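Long-range contacts in aminopeptidase C (PDB 4K7C), which probably works as a papain-like cysteine aminopeptidase, removing residues one after another from the amino ends of peptides: residues 92-97 with 152-157; 98-103 with 217-222; 224-229 with 243-248. All coordinates share one frame; numbering follows the deposited sequence. Where two conformers were deposited one is given.

Contact 1 (92-97 with 152-157); sequences FELSQN and YGIVPK
The chain just ahead of helix 96-117 runs past the loop after helix 142-152 at a steep angle, 110° between their directions, and one isolated bridge between L94 and P156 ties these two parts of a probably papain-like protein. Two nearly straight bonds make it: K157 N gives its hydrogen to E93 O at 2.9 Å from above the carbonyl plane, and S95 N, lying in the plane of the V155 carbonyl, gives its own to V155 O at 2.8 Å. On one side of this bridge the polar chains gather. K157 runs alongside E93, pointing the same way, with CG anti to the backbone N and the chain extended until a final bend at chi4 (58°) turns the amine toward Q96. There NZ meets Q96 OE1 at 2.7 Å, in the plane of the amide carbonyl, while Q96 NE2 reaches back to E93 OE2 at 3.0 Å, above the carboxylate plane. The direct E93 OE2 to K157 NZ salt bridge is long, 3.9 Å. Apolar chains fill the rest: F92 CZ touches P156 CB at 3.8 Å, and L94 CB lies 4.1 Å from I154 CG1, the two side chains crossing at about a right angle. F248 of helix 245-253 also packs on L94 and P156. S95 OG is hydrogen-bonded to M160 O and, as the N-cap, to Y98 N. The Q96 amide thus uses both its ends to bridge E93 and K157, and the two charges would probably hold its flip state and polarise it.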
ATOM      1  N   PHE A  92      17.861   1.022 -26.446  1.00 21.40           N
ATOM      2  CA  PHE A  92      19.228   1.196 -25.939  1.00 20.42           C
ATOM      3  C   PHE A  92      19.344   2.537 -25.182  1.00 20.00           C
ATOM      4  O   PHE A  92      18.706   3.545 -25.577  1.00 20.40           O
ATOM      5  CB  PHE A  92      20.206   1.236 -27.085  1.00 19.19           C
ATOM      6  CG  PHE A  92      21.627   1.457 -26.613  1.00 19.23           C
ATOM      7  CD1 PHE A  92      22.334   0.453 -25.968  1.00 20.84           C
ATOM      8  CD2 PHE A  92      22.226   2.690 -26.799  1.00 22.57           C
ATOM      9  CE1 PHE A  92      23.662   0.657 -25.542  1.00 21.75           C
ATOM     10  CE2 PHE A  92      23.549   2.877 -26.380  1.00 22.30           C
ATOM     11  CZ  PHE A  92      24.230   1.892 -25.712  1.00 19.66           C
ATOM     12  N   GLU A  93      20.047   2.542 -24.047  1.00 20.10           N
ATOM     13  CA  GLU A  93      20.272   3.797 -23.324  1.00 20.00           C
ATOM     14  C   GLU A  93      21.775   4.100 -23.103  1.00 18.97           C
ATOM     15  O   GLU A  93      22.548   3.203 -22.860  1.00 19.67           O
ATOM     16  CB  GLU A  93      19.635   3.812 -21.924  1.00 21.53           C
ATOM     17  CG  GLU A  93      18.255   4.329 -21.714  1.00 25.72           C
ATOM     18  CD  GLU A  93      17.877   4.336 -20.210  1.00 21.55           C
ATOM     19  OE1 GLU A  93      17.730   3.224 -19.681  1.00 21.20           O
ATOM     20  OE2 GLU A  93      17.875   5.417 -19.533  1.00 21.91           O
ATOM     21  N   LEU A  94      22.109   5.386 -23.216  1.00 19.01           N
ATOM     22  CA  LEU A  94      23.420   5.894 -22.831  1.00 19.36           C
ATOM     23  C   LEU A  94      23.414   6.285 -21.377  1.00 18.86           C
ATOM     24  O   LEU A  94      22.312   6.634 -20.826  1.00 17.58           O
ATOM     25  CB  LEU A  94      23.776   7.092 -23.709  1.00 17.70           C
ATOM     26  CG  LEU A  94      23.885   6.789 -25.214  1.00 18.60           C
ATOM     27  CD1 LEU A  94      23.736   8.020 -26.164  1.00 18.21           C
ATOM     28  CD2 LEU A  94      25.177   6.004 -25.493  1.00 18.16           C
ATOM     29  N   SER A  95      24.604   6.334 -20.772  1.00 18.12           N
ATOM     30  CA  SER A  95      24.736   6.674 -19.372  1.00 16.51           C
ATOM     31  C   SER A  95      24.532   8.171 -19.113  1.00 15.15           C
ATOM     32  O   SER A  95      25.385   8.985 -19.400  1.00 16.10           O
ATOM     33  CB  SER A  95      26.100   6.276 -18.854  1.00 18.39           C
ATOM     34  OG  SER A  95      26.317   6.589 -17.547  1.00 15.04           O
ATOM     35  N   GLN A  96      23.417   8.492 -18.465  1.00 15.41           N
ATOM     36  CA  GLN A  96      23.256   9.881 -17.965  1.00 16.47           C
ATOM     37  C   GLN A  96      24.090  10.218 -16.744  1.00 15.91           C
ATOM     38  O   GLN A  96      24.294  11.367 -16.492  1.00 17.19           O
ATOM     39  CB  GLN A  96      21.765  10.151 -17.701  1.00 16.35           C
ATOM     40  CG  GLN A  96      20.881   9.694 -18.829  1.00 17.15           C
ATOM     41  CD  GLN A  96      20.339   8.327 -18.682  1.00 18.08           C
ATOM     42  OE1 GLN A  96      20.773   7.525 -17.837  1.00 17.88           O
ATOM     43  NE2 GLN A  96      19.413   7.968 -19.619  1.00 19.14           N
ATOM     44  N   ASN A  97      24.562   9.222 -15.987  1.00 15.23           N
ATOM     45  CA  ASN A  97      25.415   9.430 -14.871  1.00 14.36           C
ATOM     46  C   ASN A  97      26.820   9.899 -15.394  1.00 16.80           C
ATOM     47  O   ASN A  97      27.411  10.754 -14.772  1.00 14.63           O
ATOM     48  CB  ASN A  97      25.537   8.223 -14.037  1.00 15.02           C
ATOM     49  CG  ASN A  97      26.195   8.500 -12.709  1.00 15.72           C
ATOM     50  OD1 ASN A  97      26.243   9.660 -12.234  1.00 14.60           O
ATOM     51  ND2 ASN A  97      26.633   7.470 -12.057  1.00 16.26           N
ATOM     52  N   TYR A 152      34.842  14.306 -23.370  1.00 17.90           N
ATOM     53  CA  TYR A 152      34.770  13.047 -22.620  1.00 18.46           C
ATOM     54  C   TYR A 152      34.121  11.828 -23.222  1.00 16.17           C
ATOM     55  O   TYR A 152      34.224  10.688 -22.699  1.00 18.97           O
ATOM     56  CB  TYR A 152      34.141  13.303 -21.265  1.00 15.94           C
ATOM     57  CG  TYR A 152      34.930  14.231 -20.374  1.00 16.47           C
ATOM     58  CD1 TYR A 152      36.117  13.796 -19.767  1.00 16.32           C
ATOM     59  CD2 TYR A 152      34.464  15.503 -20.042  1.00 15.42           C
ATOM     60  CE1 TYR A 152      36.862  14.633 -18.908  1.00 15.72           C
ATOM     61  CE2 TYR A 152      35.172  16.338 -19.159  1.00 15.50           C
ATOM     62  CZ  TYR A 152      36.394  15.947 -18.622  1.00 17.92           C
ATOM     63  OH  TYR A 152      37.122  16.743 -17.774  1.00 16.91           O
ATOM     64  N   GLY A 153      33.467  12.050 -24.324  1.00 16.88           N
ATOM     65  CA  GLY A 153      32.689  11.041 -25.025  1.00 14.72           C
ATOM     66  C   GLY A 153      31.484  10.566 -24.274  1.00 17.25           C
ATOM     67  O   GLY A 153      30.870  11.366 -23.583  1.00 15.71           O
ATOM     68  N   ILE A 154      31.106   9.330 -24.465  1.00 16.01           N
ATOM     69  CA  ILE A 154      29.906   8.801 -23.836  1.00 16.79           C
ATOM     70  C   ILE A 154      30.081   7.294 -23.724  1.00 16.32           C
ATOM     71  O   ILE A 154      30.908   6.671 -24.413  1.00 16.02           O
ATOM     72  CB  ILE A 154      28.591   9.245 -24.595  1.00 19.26           C
ATOM     73  CG1 ILE A 154      27.311   9.121 -23.701  1.00 22.50           C
ATOM     74  CG2 ILE A 154      28.390   8.513 -25.927  1.00 18.46           C
ATOM     75  CD1 ILE A 154      27.387   9.821 -22.346  1.00 22.99           C
ATOM     76  N   VAL A 155      29.282   6.700 -22.860  1.00 16.22           N
ATOM     77  CA  VAL A 155      29.227   5.269 -22.654  1.00 16.04           C
ATOM     78  C   VAL A 155      27.772   4.735 -22.573  1.00 18.42           C
ATOM     79  O   VAL A 155      26.851   5.496 -22.215  1.00 17.11           O
ATOM     80  CB  VAL A 155      30.034   4.831 -21.405  1.00 17.75           C
ATOM     81  CG1 VAL A 155      31.465   5.324 -21.491  1.00 15.69           C
ATOM     82  CG2 VAL A 155      29.384   5.253 -20.092  1.00 16.80           C
ATOM     83  N   PRO A 156      27.586   3.454 -22.877  1.00 16.24           N
ATOM     84  CA  PRO A 156      26.319   2.796 -22.560  1.00 17.19           C
ATOM     85  C   PRO A 156      25.969   2.968 -21.088  1.00 16.08           C
ATOM     86  O   PRO A 156      26.788   2.964 -20.204  1.00 16.17           O
ATOM     87  CB  PRO A 156      26.616   1.340 -22.840  1.00 15.67           C
ATOM     88  CG  PRO A 156      27.695   1.366 -23.871  1.00 17.89           C
ATOM     89  CD  PRO A 156      28.581   2.436 -23.322  1.00 17.67           C
ATOM     90  N   LYS A 157      24.679   3.023 -20.829  1.00 18.69           N
ATOM     91  CA  LYS A 157      24.171   3.040 -19.483  1.00 18.68           C
ATOM     92  C   LYS A 157      24.682   1.891 -18.615  1.00 17.95           C
ATOM     93  O   LYS A 157      25.074   2.097 -17.481  1.00 19.09           O
ATOM     94  CB  LYS A 157      22.610   3.126 -19.510  1.00 20.00           C
ATOM     95  CG  LYS A 157      22.052   3.501 -18.105  1.00 23.20           C
ATOM     96  CD  LYS A 157      20.562   3.298 -18.059  1.00 27.95           C
ATOM     97  CE  LYS A 157      19.983   3.681 -16.754  1.00 31.57           C
ATOM     98  NZ  LYS A 157      20.360   5.125 -16.568  1.00 33.64           N
TER
HETATM   99  O   HOH W   1      23.432   6.328 -15.920  1.00 17.95           O

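Contact 2 (98-103 with 217-222); sequences YTFFWD and YTLGNP
Y98 OH is the best-held polar atom here, gripped by two partners: a hydrogen bond to the backbone O of Y152 and a weak one to a bound glycerol. Its ring belongs to helix 96-117, which in this probably papain-like fold packs against the C-terminal end of helix 197-219, where G220 leaves the helix with positive phi and the chain runs on through P222. The pyrrolidine of P222 carries the contact. Its CG sits over the centre of the F101 ring, 3.5 Å from the centroid and 13° off the normal, a CH-pi contact, while P222 CB lies 3.6 Å from W102 CZ2. L219 CB lies at the F101 ring's edge, 4.0 Å from F101 CD1, and L219 CD2 reaches F100 CD2 at the same distance. F101 CD2 lies over one face of W102, Y98 CE1 sits at the edge of W102, and W102 NE1 stands above the rim of the Y98 ring. An alanine at F101 would remove the face under P222 CG and the edge beside L219 CB, and would probably loosen the packing of 219-222. G220 O, buried with no polar partner in the model, lies 3.4 Å from F101 CE1.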
ATOM      1  N   TYR A  98      27.266   9.341 -16.509  1.00 17.17           N
ATOM      2  CA  TYR A  98      28.555   9.692 -17.132  1.00 17.74           C
ATOM      3  C   TYR A  98      28.630  11.192 -17.383  1.00 17.86           C
ATOM      4  O   TYR A  98      29.577  11.833 -16.930  1.00 18.03           O
ATOM      5  CB  TYR A  98      28.838   8.834 -18.396  1.00 15.75           C
ATOM      6  CG  TYR A  98      30.247   9.003 -18.937  1.00 14.66           C
ATOM      7  CD1 TYR A  98      31.355   8.355 -18.377  1.00 17.30           C
ATOM      8  CD2 TYR A  98      30.466   9.865 -19.983  1.00 15.41           C
ATOM      9  CE1 TYR A  98      32.640   8.541 -18.901  1.00 15.51           C
ATOM     10  CE2 TYR A  98      31.764  10.101 -20.464  1.00 14.80           C
ATOM     11  CZ  TYR A  98      32.806   9.391 -19.953  1.00 16.47           C
ATOM     12  OH  TYR A  98      34.117   9.588 -20.494  1.00 17.04           O
ATOM     13  N   THR A  99      27.598  11.753 -18.039  1.00 17.81           N
ATOM     14  CA  THR A  99      27.573  13.180 -18.320  1.00 18.32           C
ATOM     15  C   THR A  99      27.401  13.954 -17.056  1.00 16.00           C
ATOM     16  O   THR A  99      27.964  15.037 -16.906  1.00 15.98           O
ATOM     17  CB  THR A  99      26.456  13.566 -19.326  1.00 20.78           C
ATOM     18  OG1 THR A  99      25.248  12.820 -19.005  1.00 20.38           O
ATOM     19  CG2 THR A  99      26.858  13.235 -20.718  1.00 21.90           C
ATOM     20  N   PHE A 100      26.743  13.352 -16.042  1.00 16.20           N
ATOM     21  CA  PHE A 100      26.463  14.061 -14.789  1.00 17.49           C
ATOM     22  C   PHE A 100      27.768  14.239 -14.019  1.00 16.32           C
ATOM     23  O   PHE A 100      28.084  15.315 -13.412  1.00 15.72           O
ATOM     24  CB  PHE A 100      25.484  13.257 -13.943  1.00 17.42           C
ATOM     25  CG  PHE A 100      24.807  14.029 -12.808  1.00 18.47           C
ATOM     26  CD1 PHE A 100      24.270  15.295 -12.976  1.00 18.15           C
ATOM     27  CD2 PHE A 100      24.604  13.404 -11.571  1.00 19.05           C
ATOM     28  CE1 PHE A 100      23.592  15.918 -11.976  1.00 18.41           C
ATOM     29  CE2 PHE A 100      23.907  14.023 -10.531  1.00 19.47           C
ATOM     30  CZ  PHE A 100      23.388  15.285 -10.740  1.00 19.60           C
ATOM     31  N   PHE A 101      28.555  13.189 -13.999  1.00 14.54           N
ATOM     32  CA  PHE A 101      29.858  13.271 -13.335  1.00 14.86           C
ATOM     33  C   PHE A 101      30.739  14.452 -13.863  1.00 15.57           C
ATOM     34  O   PHE A 101      31.186  15.273 -13.103  1.00 16.61           O
ATOM     35  CB  PHE A 101      30.586  11.883 -13.423  1.00 16.44           C
ATOM     36  CG  PHE A 101      31.942  11.858 -12.681  1.00 16.36           C
ATOM     37  CD1 PHE A 101      32.118  11.242 -11.460  1.00 16.33           C
ATOM     38  CD2 PHE A 101      33.026  12.515 -13.237  1.00 18.57           C
ATOM     39  CE1 PHE A 101      33.370  11.244 -10.844  1.00 15.57           C
ATOM     40  CE2 PHE A 101      34.249  12.549 -12.608  1.00 19.08           C
ATOM     41  CZ  PHE A 101      34.410  11.967 -11.390  1.00 17.62           C
ATOM     42  N   TRP A 102      30.986  14.459 -15.184  1.00 15.27           N
ATOM     43  CA  TRP A 102      31.868  15.401 -15.843  1.00 17.85           C
ATOM     44  C   TRP A 102      31.281  16.805 -15.815  1.00 16.32           C
ATOM     45  O   TRP A 102      31.998  17.773 -15.579  1.00 16.39           O
ATOM     46  CB  TRP A 102      32.147  14.943 -17.236  1.00 16.44           C
ATOM     47  CG  TRP A 102      32.980  13.699 -17.259  1.00 15.04           C
ATOM     48  CD1 TRP A 102      32.680  12.502 -17.845  1.00 15.77           C
ATOM     49  CD2 TRP A 102      34.274  13.537 -16.669  1.00 16.80           C
ATOM     50  NE1 TRP A 102      33.719  11.616 -17.659  1.00 17.27           N
ATOM     51  CE2 TRP A 102      34.700  12.228 -16.944  1.00 15.86           C
ATOM     52  CE3 TRP A 102      35.113  14.369 -15.951  1.00 17.99           C
ATOM     53  CZ2 TRP A 102      35.983  11.714 -16.513  1.00 17.40           C
ATOM     54  CZ3 TRP A 102      36.354  13.874 -15.489  1.00 19.57           C
ATOM     55  CH2 TRP A 102      36.770  12.562 -15.757  1.00 17.56           C
ATOM     56  N   ASP A 103      29.960  16.900 -15.884  1.00 17.03           N
ATOM     57  CA  ASP A 103      29.304  18.170 -15.752  1.00 17.09           C
ATOM     58  C   ASP A 103      29.580  18.822 -14.378  1.00 15.50           C
ATOM     59  O   ASP A 103      30.038  20.006 -14.229  1.00 17.39           O
ATOM     60  CB  ASP A 103      27.798  18.053 -16.003  1.00 15.85           C
ATOM     61  CG  ASP A 103      27.114  19.395 -15.961  1.00 16.94           C
ATOM     62  OD1 ASP A 103      27.524  20.279 -16.754  1.00 17.29           O
ATOM     63  OD2 ASP A 103      26.130  19.565 -15.116  1.00 16.40           O
ATOM     64  N   TYR A 217      32.951   9.254  -5.032  1.00 15.43           N
ATOM     65  CA  TYR A 217      32.202   8.532  -3.972  1.00 14.83           C
ATOM     66  C   TYR A 217      30.679   8.504  -4.254  1.00 15.10           C
ATOM     67  O   TYR A 217      30.011   7.496  -3.981  1.00 15.22           O
ATOM     68  CB  TYR A 217      32.397   9.164  -2.628  1.00 13.43           C
ATOM     69  CG  TYR A 217      33.679   8.812  -1.915  1.00 13.97           C
ATOM     70  CD1 TYR A 217      34.759   8.213  -2.582  1.00 12.73           C
ATOM     71  CD2 TYR A 217      33.871   9.195  -0.612  1.00 15.30           C
ATOM     72  CE1 TYR A 217      35.979   7.929  -1.934  1.00 13.64           C
ATOM     73  CE2 TYR A 217      35.061   8.891   0.050  1.00 16.41           C
ATOM     74  CZ  TYR A 217      36.121   8.297  -0.615  1.00 15.65           C
ATOM     75  OH  TYR A 217      37.253   8.020   0.102  1.00 15.65           O
ATOM     76  N   THR A 218      30.133   9.618  -4.703  1.00 14.99           N
ATOM     77  CA  THR A 218      28.682   9.714  -4.984  1.00 15.60           C
ATOM     78  C   THR A 218      28.207   9.032  -6.231  1.00 14.79           C
ATOM     79  O   THR A 218      27.109   8.508  -6.261  1.00 15.47           O
ATOM     80  CB  THR A 218      28.167  11.158  -4.934  1.00 15.69           C
ATOM     81  OG1 THR A 218      28.938  12.060  -5.737  1.00 14.62           O
ATOM     82  CG2 THR A 218      28.168  11.616  -3.482  1.00 15.87           C
ATOM     83  N   LEU A 219      29.028   9.106  -7.281  1.00 14.64           N
ATOM     84  CA  LEU A 219      28.616   8.780  -8.636  1.00 14.50           C
ATOM     85  C   LEU A 219      29.359   7.608  -9.270  1.00 15.14           C
ATOM     86  O   LEU A 219      28.819   7.029 -10.235  1.00 15.73           O
ATOM     87  CB  LEU A 219      28.811  10.017  -9.504  1.00 16.43           C
ATOM     88  CG  LEU A 219      28.038  11.290  -9.092  1.00 13.69           C
ATOM     89  CD1 LEU A 219      28.303  12.386 -10.097  1.00 16.74           C
ATOM     90  CD2 LEU A 219      26.527  11.027  -8.955  1.00 14.37           C
ATOM     91  N   GLY A 220      30.496   7.241  -8.689  1.00 15.48           N
ATOM     92  CA  GLY A 220      31.394   6.170  -9.217  1.00 17.17           C
ATOM     93  C   GLY A 220      32.587   6.752 -10.010  1.00 16.91           C
ATOM     94  O   GLY A 220      32.741   7.949 -10.250  1.00 16.35           O
ATOM     95  N   ASN A 221      33.449   5.829 -10.409  1.00 19.19           N
ATOM     96  CA  ASN A 221      34.601   6.169 -11.216  1.00 17.07           C
ATOM     97  C   ASN A 221      34.209   6.191 -12.675  1.00 19.27           C
ATOM     98  O   ASN A 221      33.673   5.206 -13.233  1.00 21.74           O
ATOM     99  CB  ASN A 221      35.659   5.116 -11.084  1.00 16.89           C
ATOM    100  CG  ASN A 221      36.194   4.943  -9.689  1.00 18.57           C
ATOM    101  OD1 ASN A 221      36.439   5.904  -8.920  1.00 17.19           O
ATOM    102  ND2 ASN A 221      36.240   3.698  -9.302  1.00 21.52           N
ATOM    103  N   PRO A 222      34.510   7.275 -13.347  1.00 19.82           N
ATOM    104  CA  PRO A 222      34.240   7.258 -14.797  1.00 18.57           C
ATOM    105  C   PRO A 222      35.077   6.267 -15.527  1.00 18.16           C
ATOM    106  O   PRO A 222      36.318   6.178 -15.297  1.00 17.54           O
ATOM    107  CB  PRO A 222      34.615   8.663 -15.233  1.00 20.64           C
ATOM    108  CG  PRO A 222      34.698   9.450 -14.013  1.00 23.62           C
ATOM    109  CD  PRO A 222      35.160   8.527 -12.915  1.00 22.04           C
TER

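Contact 3 (224-229 with 243-248); sequences TKFDFE and LTPQTF
F226 takes the crowded first torsion, CG between the backbone N and the carbonyl carbon (chi1 55°), whereas F228 and F248 both hold CG anti to the backbone N (F248 chi1 180°), and these choices bring F226 and F228 each against F248. The setting is an antiparallel beta-hairpin, strands 226-231 and 237-243, followed closely by helix 245-253. F226 and L243 form a hydrogen-bonded pair: F226 N donates to L243 O at 2.8 Å, and L243 N donates to F226 O at 2.9 Å in the more bent bond of the two. Their side chains lie on the same face, so that L243 CB comes over the F226 ring, 4.2 Å from its centroid, a CH-pi contact. The far tip of that ring, CZ, approaches F248 CB at 3.8 Å, with F248 at the ring's edge. F228, two residues on, offers a face to F248 in a T-shaped pair, the planes at 84° and F248 CE1 3.8 Å from F228 CE2. L94 and P156 add to this apolar side. T244 alone joins strand to helix, and with T247 it makes a capping box that closes the first turn: T247 N donates to T244 OG1 at 3.0 Å, and T244 N donates to T247 OG1 at 2.8 Å. L243 O, already taken by F226 N, also receives a CA-H contact from K225 CA at 3.1 Å.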
ATOM      1  N   THR A 224      37.280   4.431 -18.430  1.00 20.71           N
ATOM      2  CA  THR A 224      38.212   4.825 -19.453  1.00 20.87           C
ATOM      3  C   THR A 224      38.344   3.790 -20.623  1.00 19.55           C
ATOM      4  O   THR A 224      38.721   4.129 -21.742  1.00 20.39           O
ATOM      5  CB  THR A 224      39.624   5.020 -18.833  1.00 22.63           C
ATOM      6  OG1 THR A 224      39.989   3.850 -18.078  1.00 23.77           O
ATOM      7  CG2 THR A 224      39.651   6.273 -17.912  1.00 24.32           C
ATOM      8  N   LYS A 225      38.040   2.555 -20.366  1.00 18.00           N
ATOM      9  CA  LYS A 225      38.174   1.482 -21.343  0.50 21.24           C
ATOM     10  C   LYS A 225      37.160   0.386 -21.029  1.00 21.15           C
ATOM     11  O   LYS A 225      37.069  -0.063 -19.861  1.00 20.83           O
ATOM     12  CB  LYS A 225      39.576   0.919 -21.220  0.50 23.56           C
ATOM     13  CG  LYS A 225      39.834  -0.254 -22.132  0.50 26.96           C
ATOM     14  CD  LYS A 225      41.311  -0.571 -22.203  0.50 31.32           C
ATOM     15  CE  LYS A 225      41.585  -1.930 -21.600  0.50 32.61           C
ATOM     16  NZ  LYS A 225      43.008  -2.245 -21.867  0.50 34.13           N
ATOM     17  N   PHE A 226      36.390  -0.071 -22.016  1.00 19.21           N
ATOM     18  CA  PHE A 226      35.429  -1.160 -21.710  1.00 19.05           C
ATOM     19  C   PHE A 226      35.121  -1.973 -22.958  1.00 19.66           C
ATOM     20  O   PHE A 226      35.299  -1.501 -24.111  1.00 19.44           O
ATOM     21  CB  PHE A 226      34.127  -0.539 -21.189  1.00 16.94           C
ATOM     22  CG  PHE A 226      33.520   0.490 -22.146  1.00 17.50           C
ATOM     23  CD1 PHE A 226      33.973   1.792 -22.161  1.00 19.73           C
ATOM     24  CD2 PHE A 226      32.575   0.138 -22.998  1.00 16.18           C
ATOM     25  CE1 PHE A 226      33.449   2.733 -23.057  1.00 17.40           C
ATOM     26  CE2 PHE A 226      31.997   1.040 -23.878  1.00 15.81           C
ATOM     27  CZ  PHE A 226      32.442   2.367 -23.919  1.00 16.55           C
ATOM     28  N   ASP A 227      34.588  -3.162 -22.737  1.00 20.79           N
ATOM     29  CA  ASP A 227      33.991  -3.981 -23.796  1.00 23.03           C
ATOM     30  C   ASP A 227      32.490  -3.758 -23.865  1.00 23.63           C
ATOM     31  O   ASP A 227      31.853  -3.528 -22.822  1.00 26.59           O
ATOM     32  CB  ASP A 227      34.250  -5.441 -23.535  1.00 24.03           C
ATOM     33  CG  ASP A 227      35.673  -5.837 -23.678  1.00 27.56           C
ATOM     34  OD1 ASP A 227      36.577  -5.054 -24.075  1.00 29.71           O
ATOM     35  OD2 ASP A 227      35.884  -7.047 -23.421  1.00 29.96           O
ATOM     36  N   PHE A 228      31.938  -3.784 -25.069  1.00 25.74           N
ATOM     37  CA  PHE A 228      30.509  -3.588 -25.303  1.00 22.02           C
ATOM     38  C   PHE A 228      29.975  -4.878 -25.938  1.00 24.27           C
ATOM     39  O   PHE A 228      30.447  -5.247 -27.013  1.00 24.20           O
ATOM     40  CB  PHE A 228      30.360  -2.436 -26.235  1.00 22.11           C
ATOM     41  CG  PHE A 228      28.928  -2.053 -26.579  1.00 21.59           C
ATOM     42  CD1 PHE A 228      27.924  -2.065 -25.618  1.00 23.77           C
ATOM     43  CD2 PHE A 228      28.637  -1.600 -27.826  1.00 21.50           C
ATOM     44  CE1 PHE A 228      26.628  -1.700 -25.940  1.00 22.83           C
ATOM     45  CE2 PHE A 228      27.361  -1.157 -28.151  1.00 24.22           C
ATOM     46  CZ  PHE A 228      26.358  -1.215 -27.198  1.00 24.29           C
ATOM     47  N   GLU A 229      29.056  -5.592 -25.261  1.00 23.66           N
ATOM     48  CA  GLU A 229      28.447  -6.792 -25.773  1.00 21.65           C
ATOM     49  C   GLU A 229      26.904  -6.566 -25.806  1.00 21.84           C
ATOM     50  O   GLU A 229      26.373  -6.001 -24.862  1.00 19.17           O
ATOM     51  CB  GLU A 229      28.693  -7.952 -24.793  1.00 24.37           C
ATOM     52  CG  GLU A 229      30.114  -8.460 -24.677  1.00 25.59           C
ATOM     53  CD  GLU A 229      30.240  -9.683 -23.771  1.00 31.92           C
ATOM     54  OE1 GLU A 229      29.947 -10.802 -24.223  1.00 23.04           O
ATOM     55  OE2 GLU A 229      30.806  -9.536 -22.641  1.00 32.96           O
ATOM     56  N   LEU A 243      36.969  -0.464 -26.200  1.00 18.83           N
ATOM     57  CA  LEU A 243      36.468   0.863 -26.533  1.00 18.78           C
ATOM     58  C   LEU A 243      36.864   1.842 -25.417  1.00 16.42           C
ATOM     59  O   LEU A 243      37.085   1.457 -24.245  1.00 17.36           O
ATOM     60  CB  LEU A 243      34.971   0.793 -26.709  1.00 18.98           C
ATOM     61  CG  LEU A 243      34.365   0.074 -27.911  1.00 22.93           C
ATOM     62  CD1 LEU A 243      32.900  -0.209 -27.690  1.00 25.33           C
ATOM     63  CD2 LEU A 243      34.549   0.914 -29.146  1.00 24.93           C
ATOM     64  N   THR A 244      36.956   3.147 -25.798  1.00 16.09           N
ATOM     65  CA  THR A 244      36.988   4.214 -24.836  1.00 15.56           C
ATOM     66  C   THR A 244      35.634   4.984 -24.972  1.00 14.68           C
ATOM     67  O   THR A 244      34.890   4.783 -25.971  1.00 17.90           O
ATOM     68  CB  THR A 244      38.173   5.142 -24.981  1.00 17.53           C
ATOM     69  OG1 THR A 244      37.895   6.061 -26.048  1.00 17.65           O
ATOM     70  CG2 THR A 244      39.435   4.393 -25.207  1.00 20.09           C
ATOM     71  N   PRO A 245      35.335   5.902 -24.021  1.00 16.41           N
ATOM     72  CA  PRO A 245      34.130   6.757 -24.181  1.00 16.54           C
ATOM     73  C   PRO A 245      34.188   7.542 -25.484  1.00 16.26           C
ATOM     74  O   PRO A 245      33.184   7.740 -26.178  1.00 16.95           O
ATOM     75  CB  PRO A 245      34.169   7.631 -22.912  1.00 17.73           C
ATOM     76  CG  PRO A 245      34.745   6.679 -21.874  1.00 17.79           C
ATOM     77  CD  PRO A 245      35.884   6.017 -22.659  1.00 16.27           C
ATOM     78  N   GLN A 246      35.386   7.960 -25.866  1.00 17.60           N
ATOM     79  CA  GLN A 246      35.537   8.690 -27.123  0.50 19.51           C
ATOM     80  C   GLN A 246      35.459   7.853 -28.376  1.00 18.50           C
ATOM     81  O   GLN A 246      34.770   8.253 -29.283  1.00 17.78           O
ATOM     82  CB  GLN A 246      36.747   9.620 -27.063  0.50 19.05           C
ATOM     83  CG  GLN A 246      36.608  10.553 -25.855  0.50 20.35           C
ATOM     84  CD  GLN A 246      37.596  11.673 -25.850  0.50 20.02           C
ATOM     85  OE1 GLN A 246      38.621  11.642 -25.143  0.50 24.88           O
ATOM     86  NE2 GLN A 246      37.333  12.662 -26.686  0.50 21.32           N
ATOM     87  N   THR A 247      36.077   6.660 -28.416  1.00 19.36           N
ATOM     88  CA  THR A 247      35.855   5.804 -29.568  1.00 19.16           C
ATOM     89  C   THR A 247      34.407   5.255 -29.698  1.00 17.53           C
ATOM     90  O   THR A 247      33.884   5.093 -30.765  1.00 18.12           O
ATOM     91  CB  THR A 247      36.907   4.665 -29.689  1.00 18.36           C
ATOM     92  OG1 THR A 247      36.848   3.839 -28.546  1.00 16.44           O
ATOM     93  CG2 THR A 247      38.262   5.274 -29.814  1.00 19.20           C
ATOM     94  N   PHE A 248      33.780   4.977 -28.566  1.00 19.17           N
ATOM     95  CA  PHE A 248      32.357   4.598 -28.546  1.00 17.54           C
ATOM     96  C   PHE A 248      31.529   5.724 -29.167  1.00 16.15           C
ATOM     97  O   PHE A 248      30.731   5.494 -30.073  1.00 17.61           O
ATOM     98  CB  PHE A 248      31.922   4.300 -27.103  1.00 16.68           C
ATOM     99  CG  PHE A 248      30.493   3.922 -27.018  1.00 19.03           C
ATOM    100  CD1 PHE A 248      30.093   2.624 -27.305  1.00 19.75           C
ATOM    101  CD2 PHE A 248      29.508   4.912 -26.842  1.00 19.04           C
ATOM    102  CE1 PHE A 248      28.735   2.296 -27.328  1.00 18.40           C
ATOM    103  CE2 PHE A 248      28.167   4.551 -26.885  1.00 19.35           C
ATOM    104  CZ  PHE A 248      27.787   3.247 -27.130  1.00 17.79           C
TER

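Overall arrangement
The three contacts lie on the same side of the chain's centre, with contact 1 in the middle: its centre is about 11 Å from that of contact 2 and 10 Å from that of contact 3, while contacts 2 and 3 stand about 16 Å apart. Helix 96-117 serves both contacts 1 and 2, and N97 ND2 reaches L219 O at 2.9 Å. Toward contact 3, I154 N meets P245 O at 3.1 Å, linking loop 152-157 to the start of helix 245-253. Bound glycerols, probably from the crystallisation liquor, lie about 3 Å from the side chain of E93 and, at another place, from that of Y98. L94 and Q96 pack on helix 70-87, which probably corresponds to the helix that carries the catalytic cysteine in papain-like enzymes.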